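Local coordinates for hemerythrin HHE cation binding domain protein (Mycobacterium kansasii, PDB 6TYJ), which binds metal ions in a hemerythrin-like helical bundle, zinc in this crystal and iron in another form, its cellular role being uncertain, at residues A42-D45 against E46-E50; L87-L90 against L91-P94; P98-E101 against D102-S106; R120-I123 against P124-E128; A144-M147 against E148-R151. One frame throughout, in Å; residues are numbered along the deposited sequence.

Interaction 1: residues A42-D45 against E46-E50; sequences ALFD and ELLIE. With ZN (zinc ion), chain E.
Phe44 and Leu48, one helical turn apart, meet ring to branch. Leu48 CG sits over one face of the Phe44 ring, 4.3 Å from its centroid and displaced toward the rim, a CH-pi contact. Its two methyls spread beyond CG: CD1 comes to 3.8 Å from Phe44 CE2, while CD2 rests near CZ at the end of the ring. With CG of Phe44 anti to the backbone N (chi1 -176°), the ring reaches along the helix far enough to meet them, and Leu47 CD2 approaches obliquely at longer range. On another side of the helix Glu46 carries a metal. Its OE2 binds a zinc ion at 2.5 Å, and a water is a further ligand of that ion at the same distance. The Glu46 chain is extended beyond CG, running back past the carbonyl of Ala42, whose O lies 3.3 Å from Glu46 CG; Leu43 CD2 is a further neighbour of the zinc ion. All this hangs on one stretch of helix 38-65, a core helix of the hemerythrin-like bundle, where successive i to i+4 bonds such as Leu47 N to Leu43 O at 2.9 Å fix the spacing. Farther out, Leu87, Leu90 and Leu91 of helix 70-91 pack against Phe44, and Ile30 of helix 12-32 against Leu43 and Leu47. Glu50 OE1, one turn beyond Glu46, is hydrogen-bonded to His19 NE2.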
# COMPACT_ATOMS: atom_id res chain seq x y z
N ALA A 42 -13.04 10.26 -6.00
CA ALA A 42 -11.69 10.66 -6.43
C ALA A 42 -10.66 10.23 -5.40
O ALA A 42 -9.61 9.69 -5.76
CB ALA A 42 -11.60 12.16 -6.67
N LEU A 43 -10.96 10.43 -4.11
CA LEU A 43 -10.02 10.05 -3.08
C LEU A 43 -9.76 8.55 -3.09
O LEU A 43 -8.63 8.09 -2.87
CB LEU A 43 -10.57 10.50 -1.72
CG LEU A 43 -10.43 11.99 -1.39
CD1 LEU A 43 -11.32 12.22 -0.15
CD2 LEU A 43 -8.98 12.42 -1.11
N PHE A 44 -10.80 7.75 -3.36
CA PHE A 44 -10.60 6.31 -3.41
C PHE A 44 -9.68 5.92 -4.58
O PHE A 44 -8.81 5.07 -4.40
CB PHE A 44 -11.94 5.59 -3.53
CG PHE A 44 -11.80 4.10 -3.49
CD1 PHE A 44 -11.35 3.48 -2.35
CD2 PHE A 44 -12.16 3.32 -4.60
CE1 PHE A 44 -11.20 2.08 -2.31
CE2 PHE A 44 -12.04 1.93 -4.55
CZ PHE A 44 -11.57 1.32 -3.40
N ASP A 45 -9.86 6.54 -5.75
CA ASP A 45 -8.90 6.30 -6.84
C ASP A 45 -7.49 6.67 -6.42
O ASP A 45 -6.52 5.98 -6.80
CB ASP A 45 -9.28 7.12 -8.06
CG ASP A 45 -10.45 6.55 -8.84
OD1 ASP A 45 -10.86 5.39 -8.59
OD2 ASP A 45 -10.93 7.28 -9.72
N GLU A 46 -7.33 7.79 -5.71
CA GLU A 46 -5.99 8.20 -5.28
C GLU A 46 -5.39 7.15 -4.36
O GLU A 46 -4.19 6.82 -4.48
CB GLU A 46 -6.05 9.55 -4.57
CG GLU A 46 -6.45 10.70 -5.49
CD GLU A 46 -6.66 12.00 -4.74
OE1 GLU A 46 -5.77 12.40 -3.96
OE2 GLU A 46 -7.71 12.63 -4.96
N LEU A 47 -6.21 6.58 -3.47
CA LEU A 47 -5.75 5.51 -2.59
C LEU A 47 -5.32 4.29 -3.38
O LEU A 47 -4.28 3.68 -3.08
CB LEU A 47 -6.85 5.15 -1.58
CG LEU A 47 -6.53 3.94 -0.68
CD1 LEU A 47 -5.25 4.17 0.14
CD2 LEU A 47 -7.72 3.67 0.27
N LEU A 48 -6.09 3.92 -4.41
CA LEU A 48 -5.73 2.74 -5.20
C LEU A 48 -4.37 2.95 -5.86
O LEU A 48 -3.58 2.01 -5.96
CB LEU A 48 -6.80 2.46 -6.26
CG LEU A 48 -8.18 1.97 -5.79
CD1 LEU A 48 -9.15 1.83 -6.96
CD2 LEU A 48 -8.06 0.66 -4.98
N ILE A 49 -4.11 4.16 -6.37
CA ILE A 49 -2.80 4.45 -6.98
C ILE A 49 -1.69 4.26 -5.96
O ILE A 49 -0.69 3.56 -6.22
CB ILE A 49 -2.80 5.87 -7.57
CG1 ILE A 49 -3.75 5.96 -8.77
CG2 ILE A 49 -1.37 6.33 -7.90
CD1 ILE A 49 -4.02 7.36 -9.24
N GLU A 50 -1.83 4.88 -4.78
CA GLU A 50 -0.78 4.80 -3.78
C GLU A 50 -0.62 3.37 -3.28
O GLU A 50 0.50 2.93 -3.02
CB GLU A 50 -1.07 5.77 -2.61
CG GLU A 50 -1.07 7.24 -3.05
CD GLU A 50 0.16 7.63 -3.84
OE1 GLU A 50 1.29 7.40 -3.36
OE2 GLU A 50 -0.01 8.20 -4.95
ZN ZN E . -7.67 14.67 -3.46
O HOH W 1 -7.69 16.18 -1.48

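Interaction 2: residues L87-L90 against L91-P94; sequences LSVL and LRTP
The Arg92 guanidinium lies with one face over the backbone of the preceding turn: Ser88 O is 3.5 Å above its plane and Val89 CA 3.7 Å, both displaced toward the rim. The setting is the C-terminal end of helix 70-91 of the hemerythrin-like bundle, where the chain leaves for the loop to helix 100-121. Val89 CG2 comes up to Arg92 NH1 at 3.5 Å, and Ser88 CB is a looser neighbour of NH2. A bend at chi3 (-77°) folds the arginine back over these atoms. The backbone bonding changes as the helix ends. Leu91 N still makes a regular i to i+4 bond to Leu87 O, but Arg92 N bonds to Val89 O at 3.1 Å and only weakly to Ser88 O, and Thr93 N takes Leu90 O at 3.0 Å. These two i to i+3 bonds are those of a tightened final turn, and in each the donor stands above the carbonyl plane. On the side facing the other helices Leu87 and Leu91 touch, CD1 of the first lying 4.0 Å from CG of the second. Leu87 and Leu90 pack on Phe107 of helix 100-121, while Leu91 meets Arg163 and Val167 of helix 163-168. Val89 O has a further partner besides Arg92 N: a water donates to it at 2.7 Å and also to Thr93 OG1 at 2.5 Å, linking the last turn to the threonine hydroxyl.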
# COMPACT_ATOMS: atom_id res chain seq x y z
N LEU A 87 -9.97 -5.92 -0.66
CA LEU A 87 -10.30 -4.92 -1.66
C LEU A 87 -11.28 -5.49 -2.68
O LEU A 87 -12.21 -4.80 -3.12
CB LEU A 87 -9.02 -4.41 -2.35
CG LEU A 87 -9.28 -3.42 -3.49
CD1 LEU A 87 -10.02 -2.18 -3.03
CD2 LEU A 87 -7.94 -3.05 -4.16
N SER A 88 -11.09 -6.76 -3.07
CA SER A 88 -12.03 -7.39 -4.00
C SER A 88 -13.44 -7.44 -3.42
O SER A 88 -14.43 -7.22 -4.14
CB SER A 88 -11.55 -8.80 -4.35
OG SER A 88 -10.33 -8.72 -5.06
N VAL A 89 -13.57 -7.75 -2.13
CA VAL A 89 -14.89 -7.74 -1.51
C VAL A 89 -15.47 -6.33 -1.50
O VAL A 89 -16.66 -6.14 -1.77
CB VAL A 89 -14.82 -8.33 -0.09
CG1 VAL A 89 -16.21 -8.30 0.56
CG2 VAL A 89 -14.30 -9.76 -0.15
N LEU A 90 -14.64 -5.34 -1.18
CA LEU A 90 -15.11 -3.95 -1.11
C LEU A 90 -15.69 -3.51 -2.44
O LEU A 90 -16.76 -2.90 -2.50
CB LEU A 90 -13.95 -3.02 -0.70
CG LEU A 90 -14.24 -1.52 -0.77
CD1 LEU A 90 -15.42 -1.16 0.15
CD2 LEU A 90 -13.01 -0.76 -0.38
N LEU A 91 -14.98 -3.80 -3.53
CA LEU A 91 -15.42 -3.37 -4.85
C LEU A 91 -16.70 -4.05 -5.30
O LEU A 91 -17.32 -3.57 -6.25
CB LEU A 91 -14.30 -3.61 -5.86
CG LEU A 91 -13.01 -2.85 -5.57
CD1 LEU A 91 -11.92 -3.24 -6.52
CD2 LEU A 91 -13.28 -1.34 -5.62
N ARG A 92 -17.13 -5.12 -4.65
CA ARG A 92 -18.43 -5.69 -5.02
C ARG A 92 -19.62 -4.98 -4.36
O ARG A 92 -20.77 -5.33 -4.67
CB ARG A 92 -18.45 -7.18 -4.71
CG ARG A 92 -17.52 -7.97 -5.63
CD ARG A 92 -17.81 -9.46 -5.57
NE ARG A 92 -17.26 -10.07 -4.36
CZ ARG A 92 -16.03 -10.56 -4.27
NH1 ARG A 92 -15.61 -11.09 -3.13
NH2 ARG A 92 -15.20 -10.50 -5.31
N THR A 93 -19.38 -4.02 -3.48
CA THR A 93 -20.43 -3.15 -2.95
C THR A 93 -20.13 -1.70 -3.31
O THR A 93 -19.32 -1.04 -2.64
CB THR A 93 -20.57 -3.31 -1.43
OG1 THR A 93 -20.82 -4.69 -1.11
CG2 THR A 93 -21.74 -2.46 -0.88
N PRO A 94 -20.77 -1.15 -4.35
CA PRO A 94 -20.58 0.27 -4.69
C PRO A 94 -21.10 1.18 -3.59
O PRO A 94 -21.91 0.78 -2.75
CB PRO A 94 -21.43 0.45 -5.96
CG PRO A 94 -21.73 -0.94 -6.45
CD PRO A 94 -21.71 -1.83 -5.26
O HOH W 2 -19.11 -6.43 -0.72

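Interaction 3: residues P98-E101 against D102-S106; sequences PGYE and DEWNS
Tyr100 sends its ring along the helix toward Trp104, four residues on, and the two side chains lie side by side, pointing the same way. From CB, the tyrosine CG stands anti to the backbone N (chi1 161°), which carries the ring forward over the next turn. CE1 and CE2 both lie 4.1 Å from Trp104 CB, and CZ is closer at 3.8 Å. That methylene makes an off-centre CH-pi contact, 4.2 Å from the ring centroid. At the tip, OH lies near Trp104 CB and CG, approaching the indole obliquely, and is hydrogen-bonded to Arg40 NE. Arg40 also makes a cation-pi contact with the indole, and Trp104 NE1 is bonded to Ser31 OG, so both aromatic groups are fixed at their polar ends. This is the first turn of helix 100-121 in the hemerythrin-like bundle, with Gly99 as its N-cap residue. Gly99 O accepts hydrogen bonds from Glu103 N at 3.3 Å and from a water at 3.0 Å. That water also donates to Glu103 OE2; the glutamate chain is bent at chi2 (-61°), and its carboxylate reaches Gly99 O only through this water. A second water accepts from Asp102 N at 2.8 Å and donates to Pro98 O, giving that early helical N-H a partner. Trp104 N closes on Tyr100 O at 2.8 Å, and Trp104 itself packs on Phe44 and Leu47 of helix 38-65.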
# COMPACT_ATOMS: atom_id res chain seq x y z
N PRO A 98 -26.54 0.07 0.36
CA PRO A 98 -26.64 0.26 1.82
C PRO A 98 -25.47 -0.29 2.63
O PRO A 98 -25.00 0.39 3.55
CB PRO A 98 -27.96 -0.45 2.15
CG PRO A 98 -28.81 -0.24 0.91
CD PRO A 98 -27.79 -0.40 -0.23
N GLY A 99 -24.99 -1.49 2.35
CA GLY A 99 -23.88 -2.01 3.14
C GLY A 99 -22.49 -1.50 2.81
O GLY A 99 -21.49 -2.11 3.22
N TYR A 100 -22.38 -0.38 2.08
CA TYR A 100 -21.06 0.07 1.63
C TYR A 100 -20.17 0.46 2.80
O TYR A 100 -19.00 0.06 2.86
CB TYR A 100 -21.16 1.22 0.63
CG TYR A 100 -19.81 1.96 0.54
CD1 TYR A 100 -18.73 1.44 -0.17
CD2 TYR A 100 -19.63 3.17 1.22
CE1 TYR A 100 -17.52 2.12 -0.18
CE2 TYR A 100 -18.44 3.84 1.20
CZ TYR A 100 -17.38 3.33 0.51
OH TYR A 100 -16.20 4.06 0.53
N GLU A 101 -20.68 1.28 3.72
CA GLU A 101 -19.80 1.81 4.76
C GLU A 101 -19.25 0.71 5.66
O GLU A 101 -18.09 0.78 6.09
CB GLU A 101 -20.54 2.87 5.57
CG GLU A 101 -19.62 3.81 6.31
CD GLU A 101 -20.30 5.11 6.71
OE1 GLU A 101 -19.59 6.13 6.85
OE2 GLU A 101 -21.54 5.12 6.87
N ASP A 102 -20.04 -0.34 5.92
CA ASP A 102 -19.50 -1.50 6.62
C ASP A 102 -18.35 -2.13 5.85
O ASP A 102 -17.34 -2.51 6.45
CB ASP A 102 -20.60 -2.54 6.84
CG ASP A 102 -21.41 -2.27 8.07
OD1 ASP A 102 -21.07 -1.33 8.81
OD2 ASP A 102 -22.38 -3.02 8.27
N GLU A 103 -18.48 -2.26 4.52
CA GLU A 103 -17.39 -2.84 3.74
C GLU A 103 -16.17 -1.93 3.74
O GLU A 103 -15.03 -2.42 3.83
CB GLU A 103 -17.85 -3.11 2.31
CG GLU A 103 -18.98 -4.15 2.18
CD GLU A 103 -18.59 -5.53 2.70
OE1 GLU A 103 -17.38 -5.83 2.84
OE2 GLU A 103 -19.51 -6.33 2.99
N TRP A 104 -16.37 -0.62 3.64
CA TRP A 104 -15.23 0.30 3.68
C TRP A 104 -14.49 0.16 5.01
O TRP A 104 -13.26 0.07 5.03
CB TRP A 104 -15.69 1.74 3.46
CG TRP A 104 -14.62 2.71 3.89
CD1 TRP A 104 -14.62 3.51 4.98
CD2 TRP A 104 -13.35 2.90 3.25
NE1 TRP A 104 -13.44 4.22 5.06
CE2 TRP A 104 -12.65 3.86 4.01
CE3 TRP A 104 -12.75 2.37 2.10
CZ2 TRP A 104 -11.38 4.30 3.66
CZ3 TRP A 104 -11.47 2.79 1.76
CH2 TRP A 104 -10.80 3.75 2.54
N ASN A 105 -15.23 0.10 6.11
CA ASN A 105 -14.57 -0.02 7.41
C ASN A 105 -13.81 -1.33 7.54
O ASN A 105 -12.71 -1.36 8.10
CB ASN A 105 -15.59 0.13 8.54
CG ASN A 105 -16.04 1.55 8.72
OD1 ASN A 105 -15.26 2.49 8.49
ND2 ASN A 105 -17.29 1.75 9.15
N SER A 106 -14.38 -2.42 7.02
CA SER A 106 -13.68 -3.70 7.05
C SER A 106 -12.39 -3.63 6.24
O SER A 106 -11.36 -4.17 6.66
CB SER A 106 -14.59 -4.81 6.52
OG SER A 106 -15.67 -5.06 7.42
O HOH W 3 -22.84 -0.16 5.91
O HOH W 4 -21.95 -4.96 4.03

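Interaction 4: residues R120-I123 against P124-E128; sequences RDMI and PAPPE
Apolar packing brings Met122 and Pro126 together: the sulfur SD rests 3.6 Å from Pro126 CG and 3.9 Å from CD, the methionine chain folding at chi2 (-71°) and chi3 to reach the proline ring. The same Pro126 CG also lies 3.5 Å from Asp121 O, so the ring sits against the carbonyl of Asp121, the last residue of the helix, as well as the thioether. The backbone turn itself depends on a cis peptide bond between Ile123 and Pro124, which draws their CA atoms to 3.0 Å and reverses the chain just after helix 100-121. No hydrogen bond joins the two halves of the turn; polar links lead elsewhere, Met122 O accepting Tyr62 OH and Ala125 N bonding to Tyr13 OH. Among charged groups, Arg120 NE and Asp121 OD1 form a salt bridge at 3.0 Å, its hydrogen bond weak. Ile123 lies close to the metal ligands His20 and Glu118, its side chain about 6 Å from a bound zinc ion. The turn thus closes over one end of the bundle: Ile123 on Tyr13 and Leu16 of helix 12-32 and Tyr62 of helix 38-65, Met122 and Pro126 on Leu72 of helix 70-91.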
# COMPACT_ATOMS: atom_id res chain seq x y z
N ARG A 120 5.74 -3.23 13.24
CA ARG A 120 6.13 -4.03 14.39
C ARG A 120 7.27 -4.99 14.07
O ARG A 120 8.23 -5.12 14.85
CB ARG A 120 4.92 -4.83 14.91
CG ARG A 120 5.29 -5.81 16.02
CD ARG A 120 4.09 -6.58 16.58
NE ARG A 120 3.76 -7.79 15.81
CZ ARG A 120 2.60 -7.98 15.19
NH1 ARG A 120 1.65 -7.05 15.24
NH2 ARG A 120 2.38 -9.10 14.51
N ASP A 121 7.17 -5.69 12.94
CA ASP A 121 7.97 -6.87 12.63
C ASP A 121 9.08 -6.62 11.63
O ASP A 121 10.09 -7.33 11.67
CB ASP A 121 7.08 -7.97 12.04
CG ASP A 121 6.14 -8.60 13.04
OD1 ASP A 121 6.29 -8.34 14.26
OD2 ASP A 121 5.24 -9.35 12.61
N MET A 122 8.91 -5.66 10.72
CA MET A 122 9.74 -5.60 9.52
C MET A 122 10.40 -4.25 9.27
O MET A 122 11.22 -4.15 8.34
CB MET A 122 8.92 -6.00 8.27
CG MET A 122 8.54 -7.48 8.23
SD MET A 122 9.97 -8.54 7.89
CE MET A 122 9.96 -8.45 6.11
N ILE A 123 10.08 -3.23 10.07
CA ILE A 123 10.69 -1.90 10.00
C ILE A 123 11.09 -1.49 11.42
O ILE A 123 10.20 -1.18 12.23
CB ILE A 123 9.73 -0.86 9.40
CG1 ILE A 123 9.28 -1.27 7.99
CG2 ILE A 123 10.36 0.54 9.42
CD1 ILE A 123 8.15 -0.38 7.44
N PRO A 124 12.39 -1.45 11.77
CA PRO A 124 13.55 -1.79 10.94
C PRO A 124 13.64 -3.27 10.65
O PRO A 124 12.85 -4.05 11.16
CB PRO A 124 14.76 -1.35 11.78
CG PRO A 124 14.21 -0.54 12.89
CD PRO A 124 12.80 -0.99 13.11
N ALA A 125 14.63 -3.66 9.85
CA ALA A 125 14.72 -5.04 9.42
C ALA A 125 14.87 -5.97 10.62
O ALA A 125 15.48 -5.60 11.64
CB ALA A 125 15.88 -5.25 8.47
N PRO A 126 14.35 -7.19 10.52
CA PRO A 126 14.49 -8.17 11.60
C PRO A 126 15.95 -8.54 11.85
O PRO A 126 16.83 -8.33 10.99
CB PRO A 126 13.69 -9.38 11.09
CG PRO A 126 12.79 -8.86 10.07
CD PRO A 126 13.48 -7.68 9.43
N PRO A 127 16.24 -9.13 13.01
CA PRO A 127 17.64 -9.35 13.40
C PRO A 127 18.45 -10.22 12.44
O PRO A 127 19.67 -10.04 12.36
CB PRO A 127 17.50 -10.00 14.79
CG PRO A 127 16.21 -9.45 15.32
CD PRO A 127 15.30 -9.31 14.13
N GLU A 128 17.80 -11.13 11.70
CA GLU A 128 18.51 -11.99 10.75
C GLU A 128 19.07 -11.23 9.56
O GLU A 128 19.98 -11.74 8.88
CB GLU A 128 17.56 -13.07 10.21
CG GLU A 128 16.97 -14.00 11.23
CD GLU A 128 15.82 -13.36 12.01
OE1 GLU A 128 15.34 -12.27 11.62
OE2 GLU A 128 15.41 -13.96 13.04

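Interaction 5: residues A144-M147 against E148-R151; sequences AARM and EQYR
Arg146 O receives the shortest bond here, from Tyr150 N at 2.7 Å, and the same two residues meet again through their side chains. Arg146 NH1 donates to Tyr150 OH at 3.0 Å, the hydroxyl oxygen lying in the guanidinium plane. Between these two bonds the arginine's methylenes pass over the tyrosine: CG sits above one face of the ring, 3.5 Å from the centroid, in a CH-pi contact, and CD comes near CZ. Bends at chi2 (72°) and chi3 (68°) wrap the arginine across the ring, so that its guanidinium ends up at the hydroxyl with the two planes 79° apart. Gln149 runs alongside the arginine, its amide almost parallel to the guanidinium, with OE1 3.6 Å from Arg146 CD. Tyr150 OH also makes a weak hydrogen bond with Asp60 OD2, so the hydroxyl joins two helices. Met147, modelled in two conformers, lies alongside Arg151. The main polar partner of Arg151 NH2 is Glu50 OE1, a salt bridge. The successive i to i+4 bonds, Arg151 N to Met147 O among them, mark a regular stretch of helix 133-161. This helix packs on the outside of the hemerythrin-like bundle, against helix 38-65 through Tyr150 on Ile53 and Arg56 and Met147 on Ile57, and against helix 12-32 through Met147 on Val15 and His19.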
# COMPACT_ATOMS: atom_id res chain seq x y z
N ALA A 144 12.49 5.42 -3.48
CA ALA A 144 11.86 6.70 -3.79
C ALA A 144 11.76 6.92 -5.29
O ALA A 144 10.71 7.36 -5.79
CB ALA A 144 12.63 7.83 -3.13
N ALA A 145 12.82 6.60 -6.04
CA ALA A 145 12.74 6.75 -7.49
C ALA A 145 11.75 5.76 -8.10
O ALA A 145 11.00 6.12 -9.02
CB ALA A 145 14.13 6.58 -8.13
N ARG A 146 11.78 4.51 -7.66
CA ARG A 146 10.87 3.53 -8.22
C ARG A 146 9.42 3.92 -7.91
O ARG A 146 8.53 3.65 -8.72
CB ARG A 146 11.21 2.15 -7.69
CG ARG A 146 10.58 1.00 -8.46
CD ARG A 146 11.22 0.77 -9.86
NE ARG A 146 12.61 0.29 -9.79
CZ ARG A 146 12.95 -1.00 -9.64
NH1 ARG A 146 12.02 -1.95 -9.55
NH2 ARG A 146 14.23 -1.33 -9.56
N MET A 147 9.17 4.57 -6.76
CA MET A 147 7.81 5.01 -6.45
C MET A 147 7.30 6.00 -7.50
O MET A 147 6.15 5.90 -7.94
CB MET A 147 7.75 5.62 -5.05
CG MET A 147 6.35 5.66 -4.46
SD MET A 147 6.30 6.48 -2.84
CE MET A 147 7.71 5.74 -2.03
N GLU A 148 8.14 6.96 -7.90
CA GLU A 148 7.75 7.90 -8.95
C GLU A 148 7.48 7.17 -10.27
O GLU A 148 6.48 7.43 -10.95
CB GLU A 148 8.85 8.94 -9.13
CG GLU A 148 8.64 9.82 -10.37
CD GLU A 148 8.01 11.16 -10.05
OE1 GLU A 148 8.09 11.61 -8.89
OE2 GLU A 148 7.43 11.76 -10.98
N GLN A 149 8.37 6.25 -10.65
CA GLN A 149 8.14 5.48 -11.87
C GLN A 149 6.85 4.68 -11.78
O GLN A 149 6.04 4.67 -12.72
CB GLN A 149 9.34 4.57 -12.11
CG GLN A 149 9.14 3.57 -13.23
CD GLN A 149 10.12 2.43 -13.08
OE1 GLN A 149 11.32 2.66 -12.87
NE2 GLN A 149 9.63 1.21 -13.14
N TYR A 150 6.63 4.00 -10.65
CA TYR A 150 5.42 3.20 -10.52
C TYR A 150 4.17 4.07 -10.47
O TYR A 150 3.10 3.68 -10.96
CB TYR A 150 5.48 2.33 -9.26
CG TYR A 150 6.45 1.17 -9.31
CD1 TYR A 150 6.99 0.73 -10.49
CD2 TYR A 150 6.74 0.48 -8.14
CE1 TYR A 150 7.87 -0.35 -10.52
CE2 TYR A 150 7.59 -0.60 -8.14
CZ TYR A 150 8.16 -1.00 -9.34
OH TYR A 150 9.04 -2.07 -9.35
N ARG A 151 4.26 5.26 -9.88
CA ARG A 151 3.09 6.12 -9.90
C ARG A 151 2.75 6.55 -11.33
O ARG A 151 1.58 6.61 -11.70
CB ARG A 151 3.28 7.33 -8.99
CG ARG A 151 1.97 8.10 -8.81
CD ARG A 151 2.08 9.29 -7.86
NE ARG A 151 2.31 8.93 -6.46
CZ ARG A 151 3.46 9.05 -5.81
NH1 ARG A 151 4.56 9.50 -6.45
NH2 ARG A 151 3.53 8.72 -4.53

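The contacts follow one another along the chain, each a local turn or two within the bundle of helices 12-32, 38-65, 70-91 and 100-121 and the added helix 133-161. Interactions 1, 2 and 3 gather at one end, with Phe44, Leu90 and Trp104 in a shared apolar core. The centres of interaction 1 and interaction 2 are 14 Å apart, and those of interaction 2 and interaction 3 are 9 Å apart. Interaction 4 lies at the other end of helix 100-121, its centre 33 Å from that of interaction 3. Interaction 5 touches interaction 1 where helices 133-161 and 38-65 meet, with centres 16 Å apart. The metal ligands His20, His54, Glu58, His80, His114 and Glu118 come from the four bundle helices.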